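PDB 3QTM: uncharacterized protein C4B3.07 from Schizosaccharomyces pombe, which is required for correct translation termination, directly inhibits Ofd1 and promotes stability of the hypoxic transcription factor Sre1N. Local coordinates for residues A76-S81 / S99-A104. Numbering follows the deposited sequence.
Sequences ALLAVS and SYIDAA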
loop_
_atom_site.group_PDB
_atom_site.type_symbol
_atom_site.label_atom_id
_atom_site.label_comp_id
_atom_site.label_asym_id
_atom_site.label_seq_id
_atom_site.Cartn_x
_atom_site.Cartn_y
_atom_site.Cartn_z
ATOM N N ALA A 76 -17.041 -2.987 -2.810
ATOM C CA ALA A 76 -17.464 -4.181 -3.525
ATOM C C ALA A 76 -17.197 -4.024 -5.029
ATOM O O ALA A 76 -16.674 -4.933 -5.671
ATOM C CB ALA A 76 -18.940 -4.474 -3.254
ATOM N N LEU A 77 -17.555 -2.868 -5.584
ATOM C CA LEU A 77 -17.291 -2.581 -6.994
ATOM C C LEU A 77 -15.794 -2.697 -7.322
ATOM O O LEU A 77 -15.403 -3.279 -8.338
ATOM C CB LEU A 77 -17.850 -1.198 -7.394
ATOM C CG LEU A 77 -19.383 -1.095 -7.398
ATOM C CD1 LEU A 77 -19.861 0.359 -7.344
ATOM C CD2 LEU A 77 -19.993 -1.816 -8.620
ATOM N N LEU A 78 -14.955 -2.163 -6.447
ATOM C CA LEU A 78 -13.531 -2.197 -6.702
ATOM C C LEU A 78 -13.053 -3.638 -6.704
ATOM O O LEU A 78 -12.148 -4.007 -7.461
ATOM C CB LEU A 78 -12.768 -1.408 -5.635
ATOM C CG LEU A 78 -11.316 -1.096 -6.013
ATOM C CD1 LEU A 78 -11.309 -0.389 -7.354
ATOM C CD2 LEU A 78 -10.610 -0.261 -4.925
ATOM N N ALA A 79 -13.665 -4.451 -5.848
ATOM C CA ALA A 79 -13.209 -5.811 -5.654
ATOM C C ALA A 79 -13.541 -6.625 -6.892
ATOM O O ALA A 79 -12.821 -7.566 -7.226
ATOM C CB ALA A 79 -13.833 -6.439 -4.391
ATOM N N VAL A 80 -14.624 -6.255 -7.572
ATOM C CA VAL A 80 -14.995 -6.930 -8.812
ATOM C C VAL A 80 -13.876 -6.676 -9.811
ATOM O O VAL A 80 -13.438 -7.597 -10.502
ATOM C CB VAL A 80 -16.356 -6.452 -9.387
ATOM C CG1 VAL A 80 -16.590 -7.020 -10.803
ATOM C CG2 VAL A 80 -17.501 -6.857 -8.462
ATOM N N SER A 81 -13.383 -5.434 -9.847
ATOM C CA SER A 81 -12.259 -5.106 -10.720
ATOM C C SER A 81 -10.998 -5.901 -10.358
ATOM O O SER A 81 -10.305 -6.377 -11.236
ATOM C CB SER A 81 -11.974 -3.590 -10.756
ATOM O OG SER A 81 -11.364 -3.129 -9.560
ATOM N N SER A 99 -14.155 -0.400 -16.070
ATOM C CA SER A 99 -15.477 0.151 -15.814
ATOM C C SER A 99 -15.902 -0.060 -14.349
ATOM O O SER A 99 -16.587 0.780 -13.769
ATOM C CB SER A 99 -16.500 -0.427 -16.782
ATOM O OG SER A 99 -17.663 0.382 -16.793
ATOM N N TYR A 100 -15.454 -1.158 -13.751
ATOM C CA TYR A 100 -15.714 -1.398 -12.334
ATOM C C TYR A 100 -14.908 -0.458 -11.410
ATOM O O TYR A 100 -15.385 -0.063 -10.350
ATOM C CB TYR A 100 -15.517 -2.882 -11.984
ATOM C CG TYR A 100 -16.795 -3.668 -12.224
ATOM C CD1 TYR A 100 -17.031 -4.310 -13.439
ATOM C CD2 TYR A 100 -17.797 -3.714 -11.251
ATOM C CE1 TYR A 100 -18.215 -4.996 -13.669
ATOM C CE2 TYR A 100 -18.988 -4.390 -11.473
ATOM C CZ TYR A 100 -19.191 -5.031 -12.678
ATOM O OH TYR A 100 -20.368 -5.702 -12.892
ATOM N N ILE A 101 -13.693 -0.094 -11.820
ATOM C CA ILE A 101 -12.924 0.917 -11.097
ATOM C C ILE A 101 -13.656 2.257 -11.198
ATOM O O ILE A 101 -13.836 2.928 -10.191
ATOM C CB ILE A 101 -11.489 1.067 -11.660
ATOM C CG1 ILE A 101 -10.702 -0.237 -11.505
ATOM C CG2 ILE A 101 -10.755 2.266 -11.023
ATOM C CD1 ILE A 101 -9.335 -0.212 -12.222
ATOM N N ASP A 102 -14.078 2.638 -12.410
ATOM C CA ASP A 102 -14.861 3.866 -12.604
ATOM C C ASP A 102 -16.118 3.888 -11.730
ATOM O O ASP A 102 -16.446 4.908 -11.116
ATOM C CB ASP A 102 -15.290 4.039 -14.061
ATOM C CG ASP A 102 -14.107 4.227 -15.014
ATOM O OD1 ASP A 102 -13.004 4.597 -14.549
ATOM O OD2 ASP A 102 -14.292 4.016 -16.239
ATOM N N ALA A 103 -16.843 2.772 -11.706
ATOM C CA ALA A 103 -18.050 2.689 -10.876
ATOM C C ALA A 103 -17.720 2.842 -9.385
ATOM O O ALA A 103 -18.412 3.562 -8.664
ATOM C CB ALA A 103 -18.792 1.395 -11.138
ATOM N N ALA A 104 -16.651 2.183 -8.934
ATOM C CA ALA A 104 -16.190 2.320 -7.548
ATOM C C ALA A 104 -15.939 3.782 -7.180
ATOM O O ALA A 104 -16.315 4.231 -6.088
ATOM C CB ALA A 104 -14.916 1.498 -7.314
#
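Tyr100 lies against Leu77, Val80 and Ser81. Its CB packs 3.8 Å from Ser81 CB and also touches the carbonyl oxygen of Leu77. Beyond it, CG, CD1, CD2, CE1, CE2 and CZ all touch Val80 CG1. This methyl sits over the centre of one face, 3.4 Å from the Tyr100 ring centroid and 7° off the normal, a CH-pi contact. With CG1 anti to the backbone N (chi1 171°), it is the branch of Val80 placed over the ring; Val80 CG2 comes no closer than 4.2 Å, to Tyr100 CE2. Val80 CB adds contacts to the CD2 and CE2 side of the ring. The same two ring atoms meet Leu77 CD2, with Leu77 CD2 to Tyr100 CD2 at 3.9 Å; the leucine and tyrosine side chains cross at about a right angle. Outside the pair of segments, Tyr100 also touches Phe84.

Helices 67-82 and 97-110 run antiparallel here, at 165°, with the segment axes 7.7 Å apart at closest approach. They pack as an antiparallel pair, joined through the short helix 84-87, in an all-helical fold related to the tetratricopeptide repeats. Small residues suit this close spacing: Ala104 CB reaches Leu78 N at 3.8 Å and Leu78 CB at 4.0 Å.

Leu77 CB rests on the backbone of Ala104, and Leu77 CD1 lies against the carbonyl of Ala103 and the methyl of the same residue. On the other flank, Leu78 CD1 meets Ile101 CG1. Leu78 and Ile101 also touch helix 119-142, while Val80 reaches Val45 of helix 38-58. No hydrogen bond joins the two segments. Ile101 CG1 lies 3.5 Å from Ser81 OG. Nearby, Ala104 O accepts a hydrogen bond from Ser74 OG, a polar link between the two helices.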